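Local coordinates for putative pyrroline carboxylate reductase (Streptococcus pyogenes, PDB 2AHR) that reduces 1-pyrroline-5-carboxylate to L-proline with NAD(P)H, the last step of proline biosynthesis, at the interface of chains A and B. Sequence-based numbering; all coordinates share one arbitrary frame. Chains: chain A/B, putative pyrroline carboxylate reductase.

Contact 1: the interface of chains A and B. Residues chain A 164, 249; chain B 179, 183, 188, 193, 196-197, 200.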
loop_
_atom_site.group_PDB
_atom_site.type_symbol
_atom_site.label_atom_id
_atom_site.label_comp_id
_atom_site.label_asym_id
_atom_site.label_seq_id
_atom_site.Cartn_x
_atom_site.Cartn_y
_atom_site.Cartn_z
ATOM N N LEU A 164 6.726 -24.254 -13.128
ATOM C CA LEU A 164 6.560 -25.131 -11.969
ATOM C C LEU A 164 7.756 -26.007 -11.669
ATOM O O LEU A 164 7.980 -26.348 -10.521
ATOM C CB LEU A 164 5.351 -26.043 -12.138
ATOM C CG LEU A 164 3.938 -25.489 -12.044
ATOM C CD1 LEU A 164 2.990 -26.693 -12.151
ATOM C CD2 LEU A 164 3.761 -24.793 -10.737
ATOM N N ILE A 249 4.788 -16.923 -10.547
ATOM C CA ILE A 249 4.581 -17.964 -11.545
ATOM C C ILE A 249 3.914 -17.371 -12.799
ATOM O O ILE A 249 4.350 -17.650 -13.924
ATOM C CB ILE A 249 3.762 -19.187 -10.964
ATOM C CG1 ILE A 249 4.571 -19.973 -9.917
ATOM C CG2 ILE A 249 3.279 -20.141 -12.087
ATOM C CD1 ILE A 249 5.882 -20.622 -10.439
ATOM N N LEU B 179 2.532 -22.923 -5.040
ATOM C CA LEU B 179 3.095 -23.312 -6.324
ATOM C C LEU B 179 2.126 -24.222 -7.067
ATOM O O LEU B 179 1.911 -24.050 -8.260
ATOM C CB LEU B 179 4.438 -24.049 -6.134
ATOM C CG LEU B 179 5.654 -23.176 -5.789
ATOM C CD1 LEU B 179 6.860 -24.044 -5.489
ATOM C CD2 LEU B 179 5.985 -22.202 -6.928
ATOM N N GLY B 183 -0.087 -23.630 -10.568
ATOM C CA GLY B 183 -0.310 -24.665 -11.573
ATOM C C GLY B 183 -1.759 -24.848 -11.991
ATOM O O GLY B 183 -2.069 -24.786 -13.166
ATOM N N ILE B 188 -3.006 -26.898 -15.103
ATOM C CA ILE B 188 -2.534 -28.227 -14.684
ATOM C C ILE B 188 -3.272 -28.742 -13.444
ATOM O O ILE B 188 -3.357 -28.033 -12.445
ATOM C CB ILE B 188 -0.989 -28.228 -14.480
ATOM C CG1 ILE B 188 -0.297 -27.935 -15.825
ATOM C CG2 ILE B 188 -0.505 -29.552 -13.892
ATOM C CD1 ILE B 188 1.247 -27.959 -15.803
ATOM N N ALA B 193 0.118 -31.091 -10.518
ATOM C CA ALA B 193 0.903 -29.927 -10.127
ATOM C C ALA B 193 1.659 -30.229 -8.845
ATOM O O ALA B 193 2.838 -29.893 -8.708
ATOM C CB ALA B 193 -0.011 -28.694 -9.936
ATOM N N ILE B 196 4.640 -32.747 -9.319
ATOM C CA ILE B 196 5.769 -32.049 -9.950
ATOM C C ILE B 196 6.506 -31.143 -8.947
ATOM O O ILE B 196 7.747 -31.224 -8.817
ATOM C CB ILE B 196 5.296 -31.195 -11.156
ATOM C CG1 ILE B 196 4.712 -32.086 -12.258
ATOM C CG2 ILE B 196 6.423 -30.266 -11.680
ATOM C CD1 ILE B 196 3.844 -31.291 -13.254
ATOM N N VAL B 197 5.767 -30.281 -8.234
ATOM C CA VAL B 197 6.485 -29.347 -7.365
ATOM C C VAL B 197 7.096 -30.026 -6.158
ATOM O O VAL B 197 8.186 -29.659 -5.762
ATOM C CB VAL B 197 5.783 -27.951 -7.020
ATOM C CG1 VAL B 197 4.770 -27.520 -8.033
ATOM C CG2 VAL B 197 5.273 -27.887 -5.606
ATOM N N THR B 200 10.268 -31.571 -7.203
ATOM C CA THR B 200 11.246 -30.507 -7.458
ATOM C C THR B 200 11.832 -29.924 -6.157
ATOM O O THR B 200 13.050 -29.783 -6.036
ATOM C CB THR B 200 10.664 -29.407 -8.388
ATOM O OG1 THR B 200 10.268 -30.015 -9.621
ATOM C CG2 THR B 200 11.687 -28.338 -8.696
#
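Helix 158-185 of the C-terminal, all-helical dimerisation region carries A:Leu164 into a pocket of chain B, whose walls come from helix 158-185, helix 190-210 and the loop between them. The isobutyl group of A:Leu164 enters this pocket end first, and its two methyls part there. CD2 turns into the angle between the helices, lying 3.2 Å from the backbone carbonyl O of B:Leu179 and 4.0 Å from CG1 of B:Val197. CD1 points further along helix 158-185, 3.9 Å from CA of B:Gly183, where the lack of a side chain probably lets the methyl approach the helix backbone. The rim near CD1 is completed by the CD1 methyl of B:Ile188 and CB of B:Ala193, each 4.2 Å away. CG of A:Leu164 stands opposite its own carbonyl carbon (chi1 -72°), and chi2 of -176° extends CD1 toward B:Gly183 and leaves CD2 to face B:Leu179 O and B:Val197. The side chains of A:Leu164 and B:Val197 meet at a slant.

The side chain of B:Leu179, by contrast, meets A:Ile249 from helix 241-258, which lies across it at roughly a right angle, its CD1 3.9 Å from CD2 of B:Leu179. Beside the pocket, the hydroxyl OG1 of B:Thr200 hydrogen-bonds at 2.9 Å to the carbonyl O of B:Ile196. The donor stands 36° above the carbonyl plane, and the bond ties the threonine back onto its own helix. By lodging a leucine of one subunit between two helices of the other, the site helps to lock the intertwined dimer, and its twin repeats the grip with the chains exchanged.

Contact 2: the interface of chains A and B. Residues chain A 198, 201-202, 205; chain B 172, 201-202, 205-206.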
loop_
_atom_site.group_PDB
_atom_site.type_symbol
_atom_site.label_atom_id
_atom_site.label_comp_id
_atom_site.label_asym_id
_atom_site.label_seq_id
_atom_site.Cartn_x
_atom_site.Cartn_y
_atom_site.Cartn_z
ATOM N N THR A 198 17.475 -26.467 5.235
ATOM C CA THR A 198 17.597 -27.355 4.091
ATOM C C THR A 198 17.142 -28.777 4.460
ATOM O O THR A 198 16.399 -29.434 3.724
ATOM C CB THR A 198 19.084 -27.381 3.573
ATOM O OG1 THR A 198 19.457 -26.067 3.152
ATOM C CG2 THR A 198 19.260 -28.318 2.404
ATOM N N VAL A 201 13.398 -28.769 4.928
ATOM C CA VAL A 201 12.677 -28.718 3.627
ATOM C C VAL A 201 12.720 -30.109 2.977
ATOM O O VAL A 201 11.705 -30.669 2.527
ATOM C CB VAL A 201 13.298 -27.696 2.656
ATOM C CG1 VAL A 201 12.742 -27.896 1.234
ATOM C CG2 VAL A 201 13.024 -26.262 3.124
ATOM N N LEU A 202 13.919 -30.662 2.932
ATOM C CA LEU A 202 14.103 -31.999 2.414
ATOM C C LEU A 202 13.148 -32.997 3.062
ATOM O O LEU A 202 12.438 -33.701 2.352
ATOM C CB LEU A 202 15.567 -32.411 2.590
ATOM C CG LEU A 202 16.057 -33.672 1.913
ATOM C CD1 LEU A 202 15.778 -33.637 0.424
ATOM C CD2 LEU A 202 17.552 -33.777 2.162
ATOM N N ALA A 205 9.160 -32.414 2.481
ATOM C CA ALA A 205 8.678 -32.749 1.160
ATOM C C ALA A 205 8.674 -34.279 0.991
ATOM O O ALA A 205 7.791 -34.835 0.354
ATOM C CB ALA A 205 9.515 -32.055 0.114
ATOM N N ILE B 172 6.746 -24.279 4.672
ATOM C CA ILE B 172 7.146 -25.035 3.504
ATOM C C ILE B 172 5.938 -25.592 2.749
ATOM O O ILE B 172 5.881 -25.508 1.521
ATOM C CB ILE B 172 8.087 -26.189 3.908
ATOM C CG1 ILE B 172 9.476 -25.637 4.256
ATOM C CG2 ILE B 172 8.199 -27.215 2.801
ATOM C CD1 ILE B 172 10.172 -26.352 5.418
ATOM N N VAL B 201 10.975 -29.596 -5.192
ATOM C CA VAL B 201 11.426 -29.142 -3.860
ATOM C C VAL B 201 12.362 -30.183 -3.222
ATOM O O VAL B 201 13.436 -29.848 -2.676
ATOM C CB VAL B 201 10.224 -28.899 -2.939
ATOM C CG1 VAL B 201 10.656 -28.747 -1.469
ATOM C CG2 VAL B 201 9.402 -27.657 -3.399
ATOM N N LEU B 202 11.960 -31.446 -3.293
ATOM C CA LEU B 202 12.752 -32.522 -2.706
ATOM C C LEU B 202 14.138 -32.610 -3.353
ATOM O O LEU B 202 15.151 -32.674 -2.651
ATOM C CB LEU B 202 11.986 -33.848 -2.816
ATOM C CG LEU B 202 12.477 -35.081 -2.061
ATOM C CD1 LEU B 202 12.462 -34.862 -0.576
ATOM C CD2 LEU B 202 11.571 -36.266 -2.389
ATOM N N ALA B 205 16.342 -29.248 -2.685
ATOM C CA ALA B 205 16.940 -29.277 -1.353
ATOM C C ALA B 205 18.072 -30.334 -1.257
ATOM O O ALA B 205 19.065 -30.102 -0.586
ATOM C CB ALA B 205 15.876 -29.497 -0.264
ATOM N N SER B 206 17.925 -31.462 -1.949
ATOM C CA SER B 206 18.965 -32.509 -1.949
ATOM C C SER B 206 20.228 -32.009 -2.688
ATOM O O SER B 206 21.356 -32.193 -2.202
ATOM C CB SER B 206 18.412 -33.829 -2.527
ATOM O OG SER B 206 19.411 -34.816 -2.587
#
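With CG1 opposite the backbone N in both copies (chi1 167°), A:Val201 and B:Val201 direct the same methyl at each other across the crossing of the two 190-210 helices. Their CG1 atoms meet at 3.5 Å, and the side chains run at about a right angle to one another. Each of these methyls also reaches the neighbouring alanine of the partner: CG1 of A:Val201 lies 3.8 Å from CB of B:Ala205, and the reciprocal pair is equally spaced. The small alanine side chains probably help the helices to approach closely here. The second methyl of A:Val201, CG2, faces away from this pair toward helix 158-185 of chain B, where CD1 of B:Ile172 comes at a slant to within 3.7 Å.

A:Leu202 and B:Leu202 form the next layer. Both throw CG away from the backbone N (chi1 -170° in A:Leu202), and their CD1 methyls touch at 3.7 Å with the side chains again nearly perpendicular. CD1 of A:Leu202 also rests against the main chain of the opposite helix, 3.3 Å from the carbonyl O of B:Leu202. The same methyl packs 4.0 Å from CB of B:Ser206, a contact made by the serine's carbon. At the border, CG2 of A:Thr198, opposite the backbone N, sits 3.5 Å from the carbonyl O of B:Ala205. The paired valines and leucines, matched by the two-fold symmetry, make an apolar helix-helix crossing that joins the C-terminal regions of two subunits into a dimer.

The C-alpha centres of contact 1 and contact 2 lie about 15 Å apart, and both draw on helices 158-185 and 190-210 of chain B. Helix 190-210 offers one stretch to contact 1 and its following turns to contact 2, where it meets its own counterpart; contact 1 instead receives helices 158-185 and 241-258 of chain A. Helix 190-210 thus serves as a pocket wall in contact 1 and as crossing partner in contact 2, while helix 158-185 lines both. Such sharing fits the domain-swapped character of this reductase and probably makes the dimer the building block of the ten-subunit deposited assembly.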